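Local coordinates for putative polyketide synthase (Brevibacillus brevis, PDB 5HU7), which probably removes water from beta-hydroxyacyl intermediates tethered to an acyl carrier protein, serving as the dehydratase domain of a trans-AT polyketide synthase, at residues A147-S152 with H188-L193; S153-A158 with I179-R184; A171-F176 with S215-T220; R221-E226 with A259-S264; L276-C281 with R292-G297. All coordinates share one frame; numbering follows the deposited sequence.

Contact 1: A147-S152 with H188-L193; sequences ALQAES and HVLVKL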
# COMPACT_ATOMS: atom_id res chain seq x y z
N ALA A 147 -28.97 -36.01 -6.35
CA ALA A 147 -29.63 -36.15 -7.65
C ALA A 147 -28.61 -36.19 -8.79
O ALA A 147 -28.72 -37.03 -9.68
CB ALA A 147 -30.60 -35.02 -7.87
N LEU A 148 -27.59 -35.30 -8.77
CA LEU A 148 -26.55 -35.25 -9.82
C LEU A 148 -25.76 -36.53 -9.85
O LEU A 148 -25.47 -37.06 -10.92
CB LEU A 148 -25.61 -34.04 -9.64
CG LEU A 148 -26.25 -32.68 -9.94
CD1 LEU A 148 -25.40 -31.54 -9.36
CD2 LEU A 148 -26.43 -32.45 -11.44
N GLN A 149 -25.46 -37.06 -8.67
CA GLN A 149 -24.72 -38.30 -8.51
C GLN A 149 -25.53 -39.52 -8.98
O GLN A 149 -24.95 -40.41 -9.60
CB GLN A 149 -24.33 -38.49 -7.04
CG GLN A 149 -23.32 -37.47 -6.55
CD GLN A 149 -23.12 -37.55 -5.06
OE1 GLN A 149 -23.71 -38.37 -4.35
NE2 GLN A 149 -22.28 -36.69 -4.54
N ALA A 150 -26.84 -39.57 -8.72
CA ALA A 150 -27.70 -40.71 -9.13
C ALA A 150 -27.91 -40.78 -10.64
O ALA A 150 -28.19 -41.85 -11.17
CB ALA A 150 -29.05 -40.62 -8.43
N GLU A 151 -27.79 -39.65 -11.31
CA GLU A 151 -27.95 -39.50 -12.75
C GLU A 151 -26.73 -40.04 -13.58
O GLU A 151 -26.87 -40.25 -14.78
CB GLU A 151 -28.12 -37.96 -13.03
CG GLU A 151 -28.53 -37.55 -14.43
CD GLU A 151 -28.38 -36.06 -14.68
OE1 GLU A 151 -28.58 -35.27 -13.73
OE2 GLU A 151 -28.01 -35.70 -15.82
N SER A 152 -25.57 -40.29 -12.96
CA SER A 152 -24.36 -40.63 -13.69
C SER A 152 -24.36 -42.03 -14.31
O SER A 152 -24.97 -42.98 -13.80
CB SER A 152 -23.11 -40.41 -12.84
OG SER A 152 -23.21 -40.96 -11.54
N HIS A 188 -22.33 -33.50 -18.40
CA HIS A 188 -21.63 -32.96 -17.22
C HIS A 188 -20.70 -33.94 -16.53
O HIS A 188 -20.84 -35.15 -16.65
CB HIS A 188 -22.62 -32.37 -16.17
CG HIS A 188 -23.37 -33.36 -15.33
ND1 HIS A 188 -22.75 -34.09 -14.31
CD2 HIS A 188 -24.69 -33.65 -15.30
CE1 HIS A 188 -23.69 -34.84 -13.76
NE2 HIS A 188 -24.88 -34.60 -14.31
N VAL A 189 -19.76 -33.37 -15.76
CA VAL A 189 -18.88 -34.12 -14.88
C VAL A 189 -18.97 -33.45 -13.53
O VAL A 189 -18.98 -32.23 -13.46
CB VAL A 189 -17.42 -34.27 -15.38
CG1 VAL A 189 -17.37 -35.08 -16.66
CG2 VAL A 189 -16.73 -32.93 -15.59
N LEU A 190 -19.17 -34.24 -12.46
CA LEU A 190 -19.21 -33.73 -11.10
C LEU A 190 -17.97 -34.29 -10.44
O LEU A 190 -17.85 -35.50 -10.27
CB LEU A 190 -20.49 -34.12 -10.34
CG LEU A 190 -20.53 -33.72 -8.88
CD1 LEU A 190 -20.75 -32.22 -8.73
CD2 LEU A 190 -21.59 -34.53 -8.11
N VAL A 191 -17.02 -33.41 -10.13
CA VAL A 191 -15.76 -33.83 -9.56
C VAL A 191 -15.80 -33.67 -8.07
O VAL A 191 -16.07 -32.57 -7.59
CB VAL A 191 -14.60 -32.96 -10.14
CG1 VAL A 191 -13.25 -33.43 -9.61
CG2 VAL A 191 -14.60 -32.98 -11.65
N LYS A 192 -15.46 -34.73 -7.34
CA LYS A 192 -15.33 -34.64 -5.88
C LYS A 192 -13.86 -34.28 -5.63
O LYS A 192 -12.96 -35.01 -6.06
CB LYS A 192 -15.69 -35.94 -5.20
CG LYS A 192 -15.65 -35.83 -3.68
CD LYS A 192 -16.35 -37.00 -3.02
CE LYS A 192 -16.16 -37.00 -1.53
NZ LYS A 192 -14.76 -37.31 -1.13
N LEU A 193 -13.63 -33.16 -4.97
CA LEU A 193 -12.30 -32.64 -4.74
C LEU A 193 -11.78 -32.91 -3.36
O LEU A 193 -12.51 -32.85 -2.38
CB LEU A 193 -12.29 -31.12 -4.97
CG LEU A 193 -12.64 -30.67 -6.36
CD1 LEU A 193 -12.94 -29.21 -6.37
CD2 LEU A 193 -11.54 -31.01 -7.36
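Leu148 and Glu151 meet the imidazole of His188, one obliquely, the other at its edge, while Gln149 rests on Leu190, so that segment 147-152, on the short helix 145-150, packs on the outer face of the sheet in the second hotdog unit. Leu148 CD2 approaches His188 NE2 to 3.9 Å. Glu151 brings its OE2 to 3.6 Å from His188 NE2, its carboxylate turned 89° against the ring. NE2 is buried here without a hydrogen-bond partner, and the nearby carboxylate would probably favour a positive ring. Gln149 CG lies 3.8 Å from Leu190 CD2, the aliphatic part of the side chain doing the touching. A chi1 of 76° puts His188 CG between its backbone N and carbonyl carbon, on the side facing Leu148 and Glu151. Farther out, Leu260 touches His188 and Tyr183 flanks Leu190, whereas Val189 and Val191 turn to helix 212-227 on the other face of the strand. Ser152 OG donates to Gln149 O at 2.7 Å.

Contact 2: S153-A158 with I179-R184; sequences SEILTA and IDQVYR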
# COMPACT_ATOMS: atom_id res chain seq x y z
N SER A 153 -23.70 -42.13 -15.47
CA SER A 153 -23.53 -43.36 -16.24
C SER A 153 -22.22 -44.06 -15.85
O SER A 153 -22.10 -45.27 -16.03
CB SER A 153 -23.54 -43.03 -17.73
OG SER A 153 -22.53 -42.08 -18.06
N GLU A 154 -21.24 -43.31 -15.33
CA GLU A 154 -19.98 -43.85 -14.87
C GLU A 154 -19.49 -43.05 -13.66
O GLU A 154 -19.79 -41.86 -13.54
CB GLU A 154 -18.91 -43.71 -15.96
CG GLU A 154 -18.98 -44.77 -17.04
CD GLU A 154 -17.75 -44.86 -17.92
OE1 GLU A 154 -16.75 -44.17 -17.62
OE2 GLU A 154 -17.79 -45.62 -18.91
N ILE A 155 -18.71 -43.70 -12.80
CA ILE A 155 -18.01 -43.08 -11.67
C ILE A 155 -16.58 -43.59 -11.77
O ILE A 155 -16.35 -44.79 -11.78
CB ILE A 155 -18.60 -43.36 -10.29
CG1 ILE A 155 -20.11 -43.09 -10.29
CG2 ILE A 155 -17.87 -42.52 -9.23
CD1 ILE A 155 -20.78 -43.39 -9.03
N LEU A 156 -15.64 -42.67 -11.89
CA LEU A 156 -14.24 -42.98 -12.08
C LEU A 156 -13.42 -42.63 -10.89
O LEU A 156 -13.60 -41.58 -10.31
CB LEU A 156 -13.69 -42.20 -13.27
CG LEU A 156 -14.29 -42.55 -14.62
CD1 LEU A 156 -15.62 -41.82 -14.85
CD2 LEU A 156 -13.34 -42.14 -15.74
N THR A 157 -12.40 -43.44 -10.62
CA THR A 157 -11.40 -43.13 -9.60
C THR A 157 -10.41 -42.08 -10.21
O THR A 157 -10.44 -41.85 -11.42
CB THR A 157 -10.61 -44.37 -9.26
OG1 THR A 157 -9.92 -44.77 -10.44
CG2 THR A 157 -11.48 -45.52 -8.72
N ALA A 158 -9.49 -41.50 -9.45
CA ALA A 158 -8.51 -40.57 -10.08
C ALA A 158 -7.63 -41.33 -11.14
O ALA A 158 -7.43 -40.83 -12.24
CB ALA A 158 -7.62 -39.92 -9.04
N ILE A 179 -8.23 -34.94 -7.05
CA ILE A 179 -9.48 -35.60 -7.45
C ILE A 179 -9.78 -36.84 -6.63
O ILE A 179 -9.05 -37.81 -6.77
CB ILE A 179 -9.41 -35.97 -8.97
CG1 ILE A 179 -9.17 -34.70 -9.81
CG2 ILE A 179 -10.69 -36.73 -9.45
CD1 ILE A 179 -9.10 -34.96 -11.25
N ASP A 180 -10.89 -36.86 -5.85
CA ASP A 180 -11.28 -38.08 -5.14
C ASP A 180 -11.98 -39.02 -6.13
O ASP A 180 -11.65 -40.20 -6.24
CB ASP A 180 -12.22 -37.77 -3.97
CG ASP A 180 -11.56 -37.11 -2.77
OD1 ASP A 180 -10.46 -37.55 -2.39
OD2 ASP A 180 -12.19 -36.22 -2.16
N GLN A 181 -12.99 -38.51 -6.83
CA GLN A 181 -13.74 -39.31 -7.78
C GLN A 181 -14.45 -38.43 -8.76
O GLN A 181 -14.65 -37.25 -8.49
CB GLN A 181 -14.74 -40.24 -7.06
CG GLN A 181 -15.59 -39.54 -5.99
CD GLN A 181 -16.43 -40.50 -5.20
OE1 GLN A 181 -17.37 -41.10 -5.70
NE2 GLN A 181 -16.12 -40.66 -3.93
N VAL A 182 -14.81 -38.98 -9.91
CA VAL A 182 -15.50 -38.22 -10.94
C VAL A 182 -16.77 -38.92 -11.31
O VAL A 182 -16.73 -40.05 -11.75
CB VAL A 182 -14.60 -38.00 -12.18
CG1 VAL A 182 -15.36 -37.30 -13.29
CG2 VAL A 182 -13.37 -37.21 -11.80
N TYR A 183 -17.88 -38.21 -11.18
CA TYR A 183 -19.22 -38.67 -11.58
C TYR A 183 -19.51 -38.15 -12.99
O TYR A 183 -19.63 -36.96 -13.17
CB TYR A 183 -20.26 -38.10 -10.64
CG TYR A 183 -20.17 -38.62 -9.22
CD1 TYR A 183 -19.41 -37.96 -8.26
CD2 TYR A 183 -20.98 -39.66 -8.79
CE1 TYR A 183 -19.39 -38.38 -6.94
CE2 TYR A 183 -20.98 -40.08 -7.47
CZ TYR A 183 -20.17 -39.45 -6.55
OH TYR A 183 -20.16 -39.84 -5.23
N ARG A 184 -19.66 -39.03 -13.98
CA ARG A 184 -19.94 -38.60 -15.33
C ARG A 184 -21.36 -38.85 -15.70
O ARG A 184 -21.89 -39.95 -15.53
CB ARG A 184 -19.07 -39.30 -16.40
CG ARG A 184 -19.32 -38.66 -17.80
CD ARG A 184 -18.61 -39.27 -18.98
NE ARG A 184 -18.92 -40.70 -19.15
CZ ARG A 184 -20.04 -41.17 -19.72
NH1 ARG A 184 -20.99 -40.35 -20.16
NH2 ARG A 184 -20.21 -42.49 -19.83
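Leu156 and Val182 form the regular centre of an antiparallel ladder between 153-158 and 179-184, bonded in both directions, with Leu156 N to Val182 O at 2.8 Å. Their side chains lie on the face covered by Tyr222 and Cys161, the buried part. On the opposite, more exposed face Ile155 and Tyr183 run side by side, pointing the same way; Ile155 CD1 is 3.7 Å from Tyr183 CE2, and CG2 stands above one ring face toward the rim. The pairing turns irregular at a classic beta bulge, where Ser153 and Glu154 both face Arg184: Ser153 N reaches Arg184 O at 2.8 Å, while the bond from Glu154 N is weak. Ser153 OG sits over the guanidinium face, 3.1 Å from Arg184 CZ. An alanine in place of Arg184 would probably leave Glu154 without its nearby positive charge and Tyr222 OH without a weak bond. With Glu154 OE2 4.1 Å from Arg184 NH2, the charges attract without forming a salt bridge, and backbone bonds with apolar packing hold this edge strand.

Contact 3: A171-F176 with S215-T220; sequences ADHSEF and SLLPST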
# COMPACT_ATOMS: atom_id res chain seq x y z
N ALA A 171 -5.11 -34.81 -25.29
CA ALA A 171 -5.21 -34.65 -23.83
C ALA A 171 -4.34 -35.65 -23.07
O ALA A 171 -4.31 -36.81 -23.43
CB ALA A 171 -6.66 -34.83 -23.40
N ASP A 172 -3.64 -35.18 -22.02
CA ASP A 172 -2.80 -35.98 -21.10
C ASP A 172 -2.16 -35.03 -20.08
O ASP A 172 -1.69 -33.96 -20.46
CB ASP A 172 -1.69 -36.79 -21.82
CG ASP A 172 -1.00 -37.80 -20.91
OD1 ASP A 172 -1.63 -38.26 -19.93
OD2 ASP A 172 0.17 -38.15 -21.21
N HIS A 173 -2.16 -35.42 -18.79
CA HIS A 173 -1.64 -34.58 -17.70
C HIS A 173 -0.71 -35.38 -16.77
O HIS A 173 -0.49 -36.58 -16.97
CB HIS A 173 -2.83 -34.01 -16.89
CG HIS A 173 -2.59 -32.69 -16.24
ND1 HIS A 173 -2.32 -31.55 -16.99
CD2 HIS A 173 -2.59 -32.36 -14.93
CE1 HIS A 173 -2.14 -30.58 -16.11
NE2 HIS A 173 -2.32 -31.01 -14.86
N SER A 174 -0.14 -34.70 -15.76
CA SER A 174 0.75 -35.29 -14.77
C SER A 174 0.00 -35.78 -13.51
O SER A 174 -0.11 -37.00 -13.33
CB SER A 174 1.86 -34.30 -14.39
OG SER A 174 2.69 -34.76 -13.33
N GLU A 175 -0.48 -34.85 -12.63
CA GLU A 175 -1.11 -35.23 -11.37
C GLU A 175 -2.64 -34.95 -11.24
O GLU A 175 -3.17 -33.94 -11.71
CB GLU A 175 -0.36 -34.62 -10.17
CG GLU A 175 -0.58 -33.15 -9.91
CD GLU A 175 0.09 -32.67 -8.64
OE1 GLU A 175 -0.54 -31.87 -7.90
OE2 GLU A 175 1.20 -33.16 -8.33
N PHE A 176 -3.32 -35.91 -10.58
CA PHE A 176 -4.76 -35.94 -10.29
C PHE A 176 -4.87 -36.17 -8.77
O PHE A 176 -5.69 -36.97 -8.30
CB PHE A 176 -5.42 -37.12 -11.06
CG PHE A 176 -5.20 -37.12 -12.56
CD1 PHE A 176 -3.94 -37.32 -13.09
CD2 PHE A 176 -6.27 -37.02 -13.43
CE1 PHE A 176 -3.72 -37.24 -14.46
CE2 PHE A 176 -6.06 -37.02 -14.81
CZ PHE A 176 -4.79 -37.11 -15.31
N SER A 215 -6.57 -29.73 -10.83
CA SER A 215 -7.64 -30.70 -10.67
C SER A 215 -8.72 -30.56 -11.73
O SER A 215 -9.27 -31.56 -12.17
CB SER A 215 -8.29 -30.52 -9.30
OG SER A 215 -7.32 -30.59 -8.27
N LEU A 216 -9.07 -29.33 -12.07
CA LEU A 216 -10.11 -29.02 -13.03
C LEU A 216 -9.69 -29.31 -14.45
O LEU A 216 -10.46 -29.89 -15.20
CB LEU A 216 -10.51 -27.54 -12.90
CG LEU A 216 -11.30 -27.16 -11.64
CD1 LEU A 216 -11.60 -25.67 -11.61
CD2 LEU A 216 -12.58 -27.92 -11.55
N LEU A 217 -8.49 -28.93 -14.83
CA LEU A 217 -7.99 -29.16 -16.19
C LEU A 217 -8.13 -30.63 -16.65
O LEU A 217 -8.83 -30.85 -17.63
CB LEU A 217 -6.54 -28.63 -16.32
CG LEU A 217 -5.86 -28.85 -17.69
CD1 LEU A 217 -6.75 -28.33 -18.86
CD2 LEU A 217 -4.51 -28.17 -17.69
N PRO A 218 -7.61 -31.66 -15.94
CA PRO A 218 -7.85 -33.05 -16.40
C PRO A 218 -9.34 -33.41 -16.47
O PRO A 218 -9.76 -34.19 -17.33
CB PRO A 218 -7.11 -33.92 -15.36
CG PRO A 218 -6.78 -33.03 -14.23
CD PRO A 218 -6.73 -31.63 -14.76
N SER A 219 -10.15 -32.79 -15.59
CA SER A 219 -11.61 -32.98 -15.53
C SER A 219 -12.31 -32.35 -16.74
O SER A 219 -13.31 -32.91 -17.20
CB SER A 219 -12.17 -32.39 -14.23
OG SER A 219 -11.48 -32.84 -13.08
N THR A 220 -11.85 -31.16 -17.20
CA THR A 220 -12.45 -30.53 -18.39
C THR A 220 -12.07 -31.33 -19.62
O THR A 220 -12.92 -31.55 -20.49
CB THR A 220 -12.09 -29.03 -18.54
OG1 THR A 220 -10.70 -28.84 -18.82
CG2 THR A 220 -12.53 -28.18 -17.36
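His173 and Phe176 make a buried, largely apolar loop-to-helix contact, laying the irregular segment 171-176 against one flank of the long helix 212-227. Pro218 is the main meeting point. Phe176 presents its CE2 rim atom to Pro218 CB at 3.3 Å, where the two side chains slide past each other in opposite directions; the pyrrolidine meets the aromatic ring obliquely. His173 meets a different part of the same proline: Pro218 CD stands over one face of the imidazole, displaced toward its rim, 4.2 Å from His173 CD2. His173 CG, anti to the backbone N (chi1 -151°), points at the helix; the ring crosses Leu217 at about a right angle, with His173 CE1 3.7 Å from Leu217 CD2. A weak hydrogen bond joins His173 ND1 to Arg221, and Leu165 packs on both Phe176 and Pro218. Proline has no N-H to give, and the helix kinks there. Ser219 OG donates to Ser215 O at 2.7 Å and Thr220 OG1 to a lone pair of Leu217 O at 3.0 Å. Leu216 and Ser219 face strand 258-263, as befits the central helix of a hotdog fold, cradled by its sheet and here flanked by a loop.

Contact 4: R221-E226 with A259-S264; sequences RYLITE and ALIRFS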
# COMPACT_ATOMS: atom_id res chain seq x y z
N ARG A 221 -10.82 -31.82 -19.67
CA ARG A 221 -10.35 -32.67 -20.78
C ARG A 221 -11.16 -33.96 -20.86
O ARG A 221 -11.44 -34.44 -21.96
CB ARG A 221 -8.86 -32.99 -20.62
CG ARG A 221 -7.97 -31.80 -20.87
CD ARG A 221 -6.57 -32.11 -20.40
NE ARG A 221 -5.62 -31.05 -20.74
CZ ARG A 221 -4.35 -31.03 -20.36
NH1 ARG A 221 -3.86 -32.01 -19.61
NH2 ARG A 221 -3.56 -30.03 -20.72
N TYR A 222 -11.56 -34.51 -19.71
CA TYR A 222 -12.39 -35.71 -19.64
C TYR A 222 -13.79 -35.43 -20.21
O TYR A 222 -14.37 -36.28 -20.89
CB TYR A 222 -12.46 -36.27 -18.20
CG TYR A 222 -13.39 -37.44 -18.04
CD1 TYR A 222 -13.35 -38.51 -18.92
CD2 TYR A 222 -14.34 -37.47 -17.03
CE1 TYR A 222 -14.26 -39.56 -18.83
CE2 TYR A 222 -15.26 -38.51 -16.92
CZ TYR A 222 -15.20 -39.57 -17.81
OH TYR A 222 -16.06 -40.64 -17.74
N LEU A 223 -14.34 -34.23 -19.95
CA LEU A 223 -15.64 -33.85 -20.51
C LEU A 223 -15.52 -33.67 -22.04
O LEU A 223 -16.31 -34.25 -22.80
CB LEU A 223 -16.14 -32.53 -19.86
CG LEU A 223 -17.48 -31.97 -20.35
CD1 LEU A 223 -18.62 -32.99 -20.23
CD2 LEU A 223 -17.83 -30.69 -19.63
N ILE A 224 -14.50 -32.90 -22.47
CA ILE A 224 -14.21 -32.59 -23.87
C ILE A 224 -13.98 -33.86 -24.72
O ILE A 224 -14.60 -33.96 -25.78
CB ILE A 224 -13.03 -31.57 -23.99
CG1 ILE A 224 -13.49 -30.17 -23.48
CG2 ILE A 224 -12.51 -31.48 -25.43
CD1 ILE A 224 -12.36 -29.24 -23.08
N THR A 225 -13.14 -34.82 -24.25
CA THR A 225 -12.87 -36.07 -25.00
C THR A 225 -14.08 -37.03 -25.14
O THR A 225 -14.16 -37.75 -26.13
CB THR A 225 -11.65 -36.83 -24.43
OG1 THR A 225 -11.87 -37.10 -23.04
CG2 THR A 225 -10.33 -36.08 -24.66
N GLU A 226 -14.99 -37.06 -24.15
CA GLU A 226 -16.15 -37.96 -24.20
C GLU A 226 -17.21 -37.42 -25.19
O GLU A 226 -17.87 -38.22 -25.85
CB GLU A 226 -16.73 -38.20 -22.79
CG GLU A 226 -17.29 -39.60 -22.58
CD GLU A 226 -18.57 -39.94 -23.33
OE1 GLU A 226 -19.46 -39.07 -23.44
OE2 GLU A 226 -18.68 -41.10 -23.81
N ALA A 259 -16.82 -29.69 -7.91
CA ALA A 259 -16.89 -28.84 -9.08
C ALA A 259 -17.81 -29.52 -10.09
O ALA A 259 -17.59 -30.68 -10.43
CB ALA A 259 -15.50 -28.65 -9.69
N LEU A 260 -18.87 -28.85 -10.50
CA LEU A 260 -19.78 -29.34 -11.53
C LEU A 260 -19.35 -28.64 -12.80
O LEU A 260 -19.31 -27.42 -12.81
CB LEU A 260 -21.23 -29.01 -11.21
CG LEU A 260 -22.28 -29.44 -12.26
CD1 LEU A 260 -22.36 -30.93 -12.37
CD2 LEU A 260 -23.61 -28.90 -11.91
N ILE A 261 -18.97 -29.38 -13.85
CA ILE A 261 -18.49 -28.80 -15.09
C ILE A 261 -19.44 -29.22 -16.20
O ILE A 261 -19.78 -30.40 -16.30
CB ILE A 261 -17.04 -29.25 -15.42
CG1 ILE A 261 -16.05 -28.92 -14.27
CG2 ILE A 261 -16.55 -28.60 -16.72
CD1 ILE A 261 -14.90 -29.89 -14.20
N ARG A 262 -19.82 -28.26 -17.04
CA ARG A 262 -20.73 -28.44 -18.17
C ARG A 262 -20.21 -27.61 -19.33
O ARG A 262 -19.39 -26.70 -19.15
CB ARG A 262 -22.12 -27.86 -17.82
CG ARG A 262 -22.91 -28.54 -16.70
CD ARG A 262 -24.25 -27.83 -16.56
NE ARG A 262 -25.06 -28.24 -15.40
CZ ARG A 262 -25.86 -29.32 -15.34
NH1 ARG A 262 -25.93 -30.16 -16.37
NH2 ARG A 262 -26.57 -29.56 -14.24
N PHE A 263 -20.78 -27.83 -20.51
CA PHE A 263 -20.53 -26.98 -21.67
C PHE A 263 -21.50 -25.83 -21.55
O PHE A 263 -22.66 -26.06 -21.18
CB PHE A 263 -20.82 -27.69 -22.98
CG PHE A 263 -19.80 -28.74 -23.31
CD1 PHE A 263 -18.53 -28.37 -23.76
CD2 PHE A 263 -20.09 -30.09 -23.15
CE1 PHE A 263 -17.57 -29.34 -24.03
CE2 PHE A 263 -19.15 -31.05 -23.47
CZ PHE A 263 -17.89 -30.67 -23.90
N SER A 264 -21.05 -24.60 -21.88
CA SER A 264 -21.91 -23.41 -21.82
C SER A 264 -22.88 -23.45 -23.00
O SER A 264 -22.50 -23.93 -24.08
CB SER A 264 -21.06 -22.13 -21.83
OG SER A 264 -20.57 -21.83 -23.12
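Ile261 meets Leu223 first along strand 258-263, its CG2 3.8 Å from Leu223 CD2, the side chains sliding past each other in opposite directions. At Arg262 the backbone takes part: the carbonyl carbon lies 3.9 Å from Leu223 CD2. Phe263 then reaches toward Leu223, tip to tip. Leu223 CG is 3.7 Å from Phe263 CE2, and Leu223 CD2 lies over the ring face, offset toward the rim, in a CH-pi contact, 4.2 Å from the centroid and 16° off the normal. A chi1 of 179°, CG anti to the backbone N, sends Leu223 CG toward the strand and Phe263. Ile224 adds its CA at the ring edge, 4.2 Å from Phe263 CZ. Leu276 and Ala227 also touch Phe263, placing the ring between the helix and the neighbouring strand. The helix and strand axes come within 9.3 Å at 34°; this is the helix-on-sheet packing of the hotdog fold. No hydrogen bond crosses between the segments, so burial of aliphatic and aromatic carbon holds helix to sheet.

Contact 5: L276-C281 with R292-G297; sequences LDIELC and RGFSMG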
# COMPACT_ATOMS: atom_id res chain seq x y z
N LEU A 276 -16.91 -23.47 -21.25
CA LEU A 276 -17.48 -24.16 -20.10
C LEU A 276 -18.12 -23.29 -19.05
O LEU A 276 -17.76 -22.13 -18.87
CB LEU A 276 -16.38 -24.98 -19.41
CG LEU A 276 -15.56 -25.87 -20.30
CD1 LEU A 276 -14.43 -26.45 -19.56
CD2 LEU A 276 -16.43 -27.00 -20.89
N ASP A 277 -19.05 -23.91 -18.31
CA ASP A 277 -19.67 -23.37 -17.12
C ASP A 277 -19.18 -24.26 -15.96
O ASP A 277 -19.23 -25.49 -16.09
CB ASP A 277 -21.17 -23.39 -17.21
CG ASP A 277 -21.77 -22.45 -18.25
OD1 ASP A 277 -21.00 -21.61 -18.82
OD2 ASP A 277 -23.01 -22.49 -18.44
N ILE A 278 -18.63 -23.65 -14.89
CA ILE A 278 -18.10 -24.36 -13.74
C ILE A 278 -18.74 -23.79 -12.49
O ILE A 278 -18.65 -22.58 -12.26
CB ILE A 278 -16.55 -24.25 -13.66
CG1 ILE A 278 -15.92 -24.78 -14.95
CG2 ILE A 278 -15.99 -25.02 -12.46
CD1 ILE A 278 -14.41 -24.68 -15.02
N GLU A 279 -19.32 -24.67 -11.67
CA GLU A 279 -19.89 -24.32 -10.38
C GLU A 279 -19.10 -25.06 -9.31
O GLU A 279 -18.91 -26.27 -9.41
CB GLU A 279 -21.37 -24.67 -10.32
CG GLU A 279 -22.20 -23.59 -10.99
CD GLU A 279 -23.48 -24.03 -11.66
OE1 GLU A 279 -23.44 -25.00 -12.44
OE2 GLU A 279 -24.51 -23.37 -11.44
N LEU A 280 -18.61 -24.32 -8.31
CA LEU A 280 -17.80 -24.84 -7.23
C LEU A 280 -18.63 -24.71 -5.97
O LEU A 280 -19.03 -23.61 -5.64
CB LEU A 280 -16.50 -24.04 -7.11
CG LEU A 280 -15.66 -23.95 -8.39
CD1 LEU A 280 -14.43 -23.12 -8.16
CD2 LEU A 280 -15.22 -25.33 -8.87
N CYS A 281 -18.93 -25.83 -5.30
CA CYS A 281 -19.75 -25.83 -4.11
C CYS A 281 -19.11 -26.58 -2.96
O CYS A 281 -18.09 -27.25 -3.13
CB CYS A 281 -21.11 -26.42 -4.45
SG CYS A 281 -21.07 -28.20 -4.77
N ARG A 292 -18.94 -18.70 -15.76
CA ARG A 292 -19.75 -18.88 -16.95
C ARG A 292 -18.97 -18.39 -18.16
O ARG A 292 -18.38 -17.31 -18.11
CB ARG A 292 -21.10 -18.15 -16.80
CG ARG A 292 -22.03 -18.77 -15.74
CD ARG A 292 -22.58 -20.13 -16.20
NE ARG A 292 -23.58 -20.77 -15.33
CZ ARG A 292 -24.86 -20.40 -15.21
NH1 ARG A 292 -25.67 -21.07 -14.40
NH2 ARG A 292 -25.32 -19.34 -15.86
N GLY A 293 -18.90 -19.22 -19.20
CA GLY A 293 -18.26 -18.86 -20.44
C GLY A 293 -16.75 -18.88 -20.32
O GLY A 293 -16.10 -17.98 -20.86
N PHE A 294 -16.20 -19.95 -19.70
CA PHE A 294 -14.77 -20.15 -19.48
C PHE A 294 -14.14 -20.90 -20.65
O PHE A 294 -14.49 -22.03 -20.92
CB PHE A 294 -14.55 -20.92 -18.17
CG PHE A 294 -13.09 -21.11 -17.80
CD1 PHE A 294 -12.25 -20.01 -17.65
CD2 PHE A 294 -12.55 -22.38 -17.64
CE1 PHE A 294 -10.91 -20.18 -17.29
CE2 PHE A 294 -11.21 -22.54 -17.27
CZ PHE A 294 -10.40 -21.43 -17.10
N SER A 295 -13.11 -20.31 -21.23
CA SER A 295 -12.42 -20.88 -22.38
C SER A 295 -10.93 -20.71 -22.25
O SER A 295 -10.42 -19.61 -22.05
CB SER A 295 -12.90 -20.21 -23.66
OG SER A 295 -12.47 -20.94 -24.80
N MET A 296 -10.22 -21.80 -22.34
CA MET A 296 -8.75 -21.79 -22.28
C MET A 296 -8.20 -21.89 -23.68
O MET A 296 -8.72 -22.65 -24.49
CB MET A 296 -8.26 -22.98 -21.45
CG MET A 296 -8.70 -22.90 -20.03
SD MET A 296 -8.09 -24.30 -19.10
CE MET A 296 -9.29 -25.56 -19.68
N GLY A 297 -7.15 -21.12 -23.96
CA GLY A 297 -6.54 -21.14 -25.29
C GLY A 297 -5.56 -22.29 -25.42
O GLY A 297 -4.94 -22.69 -24.43
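Asp277 and Arg292 cross one another near the corner of a beta hairpin, their carboxylate and guanidinium planes only 24° apart. Asp277 OD2 is 3.6 Å from Arg292 NE but well out of the guanidinium plane, so this salt bridge is one of charge, with no N-H directed at the oxygen. The bend at chi2 (-71°) carries Arg292 CD against the carboxylate, 3.2 Å from Asp277 CG. Glu279 stands differently, its OE2 near the guanidinium plane at a long 3.9 Å from Arg292 NH1, its carboxylate turned 80°; its stronger partner is Arg290. Asp277 OD1 also accepts from Gly293 N at 3.2 Å. An alanine in place of Asp277 would probably leave Arg292 without its closer counter-charge and Gly293 N without this acceptor. On another face, Ile278 CD1 meets the Phe294 ring obliquely, 4.0 Å from CD2. Phe294 N bonds to Leu276 O at 2.8 Å and Leu276 N to Phe294 O. Gly293, at positive phi, and Phe294 both face Leu276, forming a G1 beta bulge in the hairpin.

How the contacts relate
Contacts 1, 2, 4 and 5 follow neighbouring strands of the second hotdog, in the order 154-157, 179-185, 188-193, 258-263, 276-281 and 287-298, while contact 3 adds the loop 171-176 on another flank of helix 212-227, which contact 4 sets against the sheet. Backbone bonds tie contact 1 to contact 2, with centres 8 Å apart, and contact 4 to contact 5, 9 Å apart. Contacts 3 and 4 have centres 11 Å apart; Tyr222 extends contact 4 into contact 2, and Thr220 packs against Leu276 of contact 5. Contacts 2 and 5 lie farthest apart, centres about 19 Å. In polyketide synthase dehydratases the active site typically lies between the two hotdogs.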